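Local coordinates for protein alpha-glucosidase ([Eubacterium] rectale, PDB 6PNR) that probably hydrolyses alpha-sulfoquinovosides, as a glycoside hydrolase of family 31 that binds an aza-sugar inhibitor carrying a sulfonate, at residues Lys177-Phe190 with Leu200-Ala214. Residues are numbered along the deposited sequence; the frame is centred on the assembly and turned at random.
Sequences KYYLHVDSTAYADF and LQIWEVPKQIRIECA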
loop_
_atom_site.group_PDB
_atom_site.type_symbol
_atom_site.label_atom_id
_atom_site.label_comp_id
_atom_site.label_asym_id
_atom_site.label_seq_id
_atom_site.Cartn_x
_atom_site.Cartn_y
_atom_site.Cartn_z
ATOM N N LYS A 177 -17.007 -26.777 -12.235
ATOM C CA LYS A 177 -18.027 -26.611 -13.276
ATOM C C LYS A 177 -19.354 -26.127 -12.693
ATOM O O LYS A 177 -20.420 -26.688 -12.948
ATOM C CB LYS A 177 -18.210 -27.890 -14.088
ATOM C CG LYS A 177 -17.088 -28.115 -15.091
ATOM C CD LYS A 177 -17.326 -29.354 -15.928
ATOM C CE LYS A 177 -16.030 -29.854 -16.530
ATOM N NZ LYS A 177 -16.243 -31.014 -17.430
ATOM N N TYR A 178 -19.266 -25.067 -11.895
ATOM C CA TYR A 178 -20.408 -24.260 -11.505
ATOM C C TYR A 178 -20.007 -22.793 -11.622
ATOM O O TYR A 178 -18.819 -22.452 -11.636
ATOM C CB TYR A 178 -20.885 -24.580 -10.072
ATOM C CG TYR A 178 -19.931 -24.153 -8.949
ATOM C CD1 TYR A 178 -19.913 -22.841 -8.484
ATOM C CD2 TYR A 178 -19.071 -25.067 -8.340
ATOM C CE1 TYR A 178 -19.058 -22.445 -7.477
ATOM C CE2 TYR A 178 -18.214 -24.681 -7.325
ATOM C CZ TYR A 178 -18.209 -23.365 -6.898
ATOM O OH TYR A 178 -17.364 -22.947 -5.888
ATOM N N TYR A 179 -21.007 -21.926 -11.727
ATOM C CA TYR A 179 -20.813 -20.506 -11.488
ATOM C C TYR A 179 -21.646 -20.112 -10.283
ATOM O O TYR A 179 -22.669 -20.739 -9.984
ATOM C CB TYR A 179 -21.182 -19.633 -12.710
ATOM C CG TYR A 179 -22.656 -19.327 -12.900
ATOM C CD1 TYR A 179 -23.249 -18.216 -12.299
ATOM C CD2 TYR A 179 -23.437 -20.113 -13.729
ATOM C CE1 TYR A 179 -24.596 -17.929 -12.498
ATOM C CE2 TYR A 179 -24.774 -19.831 -13.936
ATOM C CZ TYR A 179 -25.353 -18.757 -13.314
ATOM O OH TYR A 179 -26.691 -18.499 -13.530
ATOM N N LEU A 180 -21.188 -19.080 -9.585
ATOM C CA LEU A 180 -21.868 -18.555 -8.416
ATOM C C LEU A 180 -21.985 -17.053 -8.589
ATOM O O LEU A 180 -20.999 -16.385 -8.922
ATOM C CB LEU A 180 -21.108 -18.900 -7.118
ATOM C CG LEU A 180 -21.678 -18.463 -5.762
ATOM C CD1 LEU A 180 -21.103 -19.336 -4.664
ATOM C CD2 LEU A 180 -21.393 -17.006 -5.454
ATOM N N HIS A 181 -23.177 -16.528 -8.354
ATOM C CA HIS A 181 -23.459 -15.108 -8.464
ATOM C C HIS A 181 -24.028 -14.613 -7.146
ATOM O O HIS A 181 -24.913 -15.257 -6.570
ATOM C CB HIS A 181 -24.462 -14.818 -9.587
ATOM C CG HIS A 181 -24.835 -13.374 -9.680
ATOM N ND1 HIS A 181 -23.903 -12.389 -9.935
ATOM C CD2 HIS A 181 -26.022 -12.741 -9.518
ATOM C CE1 HIS A 181 -24.505 -11.209 -9.939
ATOM N NE2 HIS A 181 -25.792 -11.397 -9.695
ATOM N N VAL A 182 -23.524 -13.476 -6.668
ATOM C CA VAL A 182 -24.094 -12.790 -5.516
ATOM C C VAL A 182 -24.935 -11.637 -6.044
ATOM O O VAL A 182 -24.410 -10.718 -6.686
ATOM C CB VAL A 182 -23.005 -12.283 -4.552
ATOM C CG1 VAL A 182 -23.641 -11.611 -3.325
ATOM C CG2 VAL A 182 -22.079 -13.424 -4.124
ATOM N N ASP A 183 -26.234 -11.667 -5.747
ATOM C CA ASP A 183 -27.190 -10.690 -6.271
ATOM C C ASP A 183 -27.121 -9.423 -5.425
ATOM O O ASP A 183 -27.975 -9.136 -4.584
ATOM C CB ASP A 183 -28.595 -11.284 -6.291
ATOM C CG ASP A 183 -29.604 -10.408 -7.029
ATOM O OD1 ASP A 183 -29.240 -9.309 -7.499
ATOM O OD2 ASP A 183 -30.775 -10.832 -7.147
ATOM N N SER A 184 -26.077 -8.636 -5.666
ATOM C CA SER A 184 -25.880 -7.400 -4.922
ATOM C C SER A 184 -24.990 -6.482 -5.746
ATOM O O SER A 184 -24.095 -6.948 -6.451
ATOM C CB SER A 184 -25.238 -7.669 -3.559
ATOM O OG SER A 184 -24.866 -6.455 -2.920
ATOM N N THR A 185 -25.234 -5.180 -5.653
ATOM C CA THR A 185 -24.314 -4.213 -6.237
ATOM C C THR A 185 -23.539 -3.464 -5.167
ATOM O O THR A 185 -22.920 -2.435 -5.466
ATOM C CB THR A 185 -25.038 -3.230 -7.167
ATOM O OG1 THR A 185 -25.882 -2.367 -6.398
ATOM C CG2 THR A 185 -25.876 -3.988 -8.212
ATOM N N ALA A 186 -23.539 -3.968 -3.932
ATOM C CA ALA A 186 -22.703 -3.382 -2.901
ATOM C C ALA A 186 -21.232 -3.621 -3.226
ATOM O O ALA A 186 -20.887 -4.441 -4.078
ATOM C CB ALA A 186 -23.039 -3.979 -1.531
ATOM N N TYR A 187 -20.360 -2.872 -2.550
ATOM C CA TYR A 187 -18.955 -3.251 -2.514
ATOM C C TYR A 187 -18.848 -4.706 -2.094
ATOM O O TYR A 187 -19.543 -5.152 -1.180
ATOM C CB TYR A 187 -18.176 -2.365 -1.530
ATOM C CG TYR A 187 -16.691 -2.675 -1.442
ATOM C CD1 TYR A 187 -16.215 -3.714 -0.645
ATOM C CD2 TYR A 187 -15.763 -1.924 -2.163
ATOM C CE1 TYR A 187 -14.843 -3.996 -0.564
ATOM C CE2 TYR A 187 -14.398 -2.189 -2.080
ATOM C CZ TYR A 187 -13.946 -3.221 -1.279
ATOM O OH TYR A 187 -12.595 -3.495 -1.205
ATOM N N ALA A 188 -17.984 -5.452 -2.772
ATOM C CA ALA A 188 -17.681 -6.816 -2.373
ATOM C C ALA A 188 -16.185 -7.047 -2.502
ATOM O O ALA A 188 -15.459 -6.246 -3.096
ATOM C CB ALA A 188 -18.461 -7.845 -3.202
ATOM N N ASP A 189 -15.725 -8.158 -1.928
ATOM C CA ASP A 189 -14.325 -8.564 -2.040
ATOM C C ASP A 189 -14.296 -10.087 -2.057
ATOM O O ASP A 189 -14.547 -10.722 -1.028
ATOM C CB ASP A 189 -13.491 -7.996 -0.886
ATOM C CG ASP A 189 -11.987 -8.241 -1.051
ATOM O OD1 ASP A 189 -11.581 -9.037 -1.921
ATOM O OD2 ASP A 189 -11.196 -7.615 -0.306
ATOM N N PHE A 190 -13.992 -10.666 -3.222
ATOM C CA PHE A 190 -13.985 -12.118 -3.404
ATOM C C PHE A 190 -12.572 -12.622 -3.140
ATOM O O PHE A 190 -11.644 -12.324 -3.900
ATOM C CB PHE A 190 -14.454 -12.505 -4.813
ATOM C CG PHE A 190 -15.953 -12.429 -5.011
ATOM C CD1 PHE A 190 -16.736 -11.586 -4.231
ATOM C CD2 PHE A 190 -16.579 -13.226 -5.963
ATOM C CE1 PHE A 190 -18.105 -11.519 -4.410
ATOM C CE2 PHE A 190 -17.951 -13.168 -6.149
ATOM C CZ PHE A 190 -18.718 -12.324 -5.369
ATOM N N LEU A 200 -16.501 -14.809 0.242
ATOM C CA LEU A 200 -17.107 -13.709 -0.493
ATOM C C LEU A 200 -17.591 -12.681 0.522
ATOM O O LEU A 200 -18.590 -12.909 1.216
ATOM C CB LEU A 200 -18.251 -14.215 -1.367
ATOM C CG LEU A 200 -17.997 -15.530 -2.111
ATOM C CD1 LEU A 200 -19.239 -15.928 -2.913
ATOM C CD2 LEU A 200 -16.757 -15.473 -3.019
ATOM N N GLN A 201 -16.863 -11.572 0.635
ATOM C CA GLN A 201 -17.231 -10.484 1.538
ATOM C C GLN A 201 -18.154 -9.505 0.815
ATOM O O GLN A 201 -17.833 -9.046 -0.283
ATOM C CB GLN A 201 -15.988 -9.752 2.048
ATOM C CG GLN A 201 -16.323 -8.567 2.949
ATOM C CD GLN A 201 -15.103 -7.745 3.371
ATOM O OE1 GLN A 201 -15.239 -6.693 4.001
ATOM N NE2 GLN A 201 -13.915 -8.225 3.040
ATOM N N ILE A 202 -19.291 -9.182 1.436
ATOM C CA ILE A 202 -20.292 -8.279 0.869
ATOM C C ILE A 202 -20.595 -7.193 1.890
ATOM O O ILE A 202 -20.748 -7.485 3.081
ATOM C CB ILE A 202 -21.595 -9.023 0.488
ATOM C CG1 ILE A 202 -21.311 -10.398 -0.121
ATOM C CG2 ILE A 202 -22.413 -8.181 -0.478
ATOM C CD1 ILE A 202 -20.645 -10.371 -1.483
ATOM N N TRP A 203 -20.699 -5.940 1.437
ATOM C CA TRP A 203 -20.960 -4.843 2.383
ATOM C C TRP A 203 -22.452 -4.562 2.546
ATOM O O TRP A 203 -22.888 -3.408 2.674
ATOM C CB TRP A 203 -20.198 -3.582 1.976
ATOM C CG TRP A 203 -18.727 -3.693 2.271
ATOM C CD1 TRP A 203 -18.054 -4.815 2.676
ATOM C CD2 TRP A 203 -17.751 -2.643 2.206
ATOM N NE1 TRP A 203 -16.714 -4.526 2.848
ATOM C CE2 TRP A 203 -16.507 -3.201 2.570
ATOM C CE3 TRP A 203 -17.807 -1.289 1.860
ATOM C CZ2 TRP A 203 -15.327 -2.454 2.592
ATOM C CZ3 TRP A 203 -16.625 -0.549 1.874
ATOM C CH2 TRP A 203 -15.408 -1.135 2.245
ATOM N N GLU A 204 -23.233 -5.638 2.535
ATOM C CA GLU A 204 -24.646 -5.684 2.894
ATOM C C GLU A 204 -25.001 -7.156 3.027
ATOM O O GLU A 204 -24.249 -8.030 2.588
ATOM C CB GLU A 204 -25.535 -5.013 1.846
ATOM C CG GLU A 204 -25.807 -5.902 0.632
ATOM C CD GLU A 204 -26.790 -5.275 -0.334
ATOM O OE1 GLU A 204 -27.446 -4.278 0.046
ATOM O OE2 GLU A 204 -26.895 -5.768 -1.479
ATOM N N VAL A 205 -26.152 -7.431 3.630
ATOM C CA VAL A 205 -26.700 -8.779 3.532
ATOM C C VAL A 205 -27.278 -8.926 2.131
ATOM O O VAL A 205 -28.248 -8.235 1.792
ATOM C CB VAL A 205 -27.759 -9.044 4.611
ATOM C CG1 VAL A 205 -28.360 -10.425 4.428
ATOM C CG2 VAL A 205 -27.152 -8.880 6.018
ATOM N N PRO A 206 -26.731 -9.797 1.286
ATOM C CA PRO A 206 -27.209 -9.875 -0.096
ATOM C C PRO A 206 -28.574 -10.535 -0.180
ATOM O O PRO A 206 -28.897 -11.435 0.596
ATOM C CB PRO A 206 -26.144 -10.737 -0.785
ATOM C CG PRO A 206 -25.679 -11.647 0.303
ATOM C CD PRO A 206 -25.715 -10.821 1.577
ATOM N N LYS A 207 -29.370 -10.088 -1.156
ATOM C CA LYS A 207 -30.694 -10.673 -1.360
ATOM C C LYS A 207 -30.609 -12.167 -1.607
ATOM O O LYS A 207 -31.420 -12.939 -1.084
ATOM C CB LYS A 207 -31.406 -9.996 -2.535
ATOM C CG LYS A 207 -32.054 -8.668 -2.198
ATOM C CD LYS A 207 -32.764 -8.067 -3.417
ATOM C CE LYS A 207 -31.777 -7.439 -4.411
ATOM N NZ LYS A 207 -31.080 -6.230 -3.859
ATOM N N GLN A 208 -29.630 -12.600 -2.391
ATOM C CA GLN A 208 -29.643 -13.967 -2.882
ATOM C C GLN A 208 -28.265 -14.336 -3.395
ATOM O O GLN A 208 -27.534 -13.493 -3.926
ATOM C CB GLN A 208 -30.678 -14.142 -4.005
ATOM C CG GLN A 208 -30.738 -15.526 -4.603
ATOM C CD GLN A 208 -31.611 -15.582 -5.854
ATOM O OE1 GLN A 208 -31.113 -15.503 -6.983
ATOM N NE2 GLN A 208 -32.916 -15.712 -5.655
ATOM N N ILE A 209 -27.919 -15.605 -3.224
ATOM C CA ILE A 209 -26.774 -16.205 -3.888
ATOM C C ILE A 209 -27.305 -17.302 -4.796
ATOM O O ILE A 209 -28.177 -18.084 -4.391
ATOM C CB ILE A 209 -25.735 -16.735 -2.882
ATOM C CG1 ILE A 209 -25.032 -15.545 -2.199
ATOM C CG2 ILE A 209 -24.726 -17.671 -3.580
ATOM C CD1 ILE A 209 -24.018 -15.914 -1.122
ATOM N N ARG A 210 -26.806 -17.328 -6.028
ATOM C CA ARG A 210 -27.257 -18.230 -7.074
ATOM C C ARG A 210 -26.093 -19.117 -7.486
ATOM O O ARG A 210 -24.974 -18.629 -7.684
ATOM C CB ARG A 210 -27.783 -17.425 -8.263
ATOM C CG ARG A 210 -28.278 -18.240 -9.413
ATOM C CD ARG A 210 -28.723 -17.326 -10.538
ATOM N NE ARG A 210 -29.122 -18.111 -11.688
ATOM C CZ ARG A 210 -30.380 -18.450 -11.947
ATOM N NH1 ARG A 210 -31.354 -18.038 -11.139
ATOM N NH2 ARG A 210 -30.660 -19.186 -13.019
ATOM N N ILE A 211 -26.341 -20.419 -7.574
ATOM C CA ILE A 211 -25.321 -21.392 -7.947
ATOM C C ILE A 211 -25.905 -22.297 -9.019
ATOM O O ILE A 211 -26.994 -22.851 -8.843
ATOM C CB ILE A 211 -24.851 -22.232 -6.747
ATOM C CG1 ILE A 211 -24.446 -21.342 -5.571
ATOM C CG2 ILE A 211 -23.709 -23.137 -7.171
ATOM C CD1 ILE A 211 -23.945 -22.127 -4.353
ATOM N N GLU A 212 -25.185 -22.460 -10.122
ATOM C CA GLU A 212 -25.706 -23.239 -11.230
ATOM C C GLU A 212 -24.575 -24.049 -11.846
ATOM O O GLU A 212 -23.495 -23.507 -12.101
ATOM C CB GLU A 212 -26.365 -22.303 -12.249
ATOM C CG GLU A 212 -27.077 -22.981 -13.379
ATOM C CD GLU A 212 -28.133 -22.084 -14.036
ATOM O OE1 GLU A 212 -28.093 -20.837 -13.864
ATOM O OE2 GLU A 212 -29.014 -22.644 -14.717
ATOM N N CYS A 213 -24.811 -25.341 -12.077
ATOM C CA CYS A 213 -23.772 -26.238 -12.574
ATOM C C CYS A 213 -24.079 -26.701 -13.996
ATOM O O CYS A 213 -25.158 -26.476 -14.541
ATOM C CB CYS A 213 -23.591 -27.446 -11.634
ATOM S SG CYS A 213 -24.958 -28.693 -11.666
ATOM N N ALA A 214 -23.093 -27.347 -14.610
ATOM C CA ALA A 214 -23.264 -27.845 -15.965
ATOM C C ALA A 214 -22.152 -28.837 -16.266
ATOM O O ALA A 214 -21.094 -28.828 -15.630
ATOM C CB ALA A 214 -23.275 -26.710 -17.002
HETATM O O HOH W 1 -28.819 -7.627 -2.558
HETATM O O HOH W 2 -27.340 -4.580 -3.998
HETATM O O HOH W 3 -12.852 -10.517 1.448
#
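Tyr179 and Glu212 are a hydrogen-bonded pair whose torsions bring their polar ends together: with CG between backbone N and carbonyl carbon (chi1 81°) the tyrosine ring leans over the neighbouring strand, while the glutamate CG is anti to its N (chi1 -174°) and its extended chain runs beside the ring. Two antiparallel sheets packed as a beta-sandwich are joined here, one pairing 178-182 with 208-213, the other 188-190 with 200-202; the axes of 178-182 and 200-202 approach to 10.2 Å, and loops 183-187 and 203-207 link the sheets. Tyr179 OH donates to Glu212 OE1 at 2.7 Å and accepts from Arg210 NE at 3.1 Å, the hydroxyl lying in the guanidinium plane. Arg210 NH2 closes the triangle with a salt bridge to the same OE1, probably helping keep Glu212 ionised; helix 217-228 packs over Tyr179.

On the opposite face, Leu180 and Val182 point at the second sheet. Leu180 CD2 meets Leu200 CD1 tip to tip at 3.5 Å, and Val182 CG1 touches Ile202 CD1 at 3.7 Å. Leu200 CD2 lies over a face of the Phe190 ring. The Tyr187 ring stacks on the six-membered ring of Trp203, centroids 4.0 Å apart, planes inclined by 29°. Ser184 OG accepts from Ala186 N at 3.0 Å, an ST turn, and donates to Glu204 OE2 at 2.6 Å, from above the carboxylate plane.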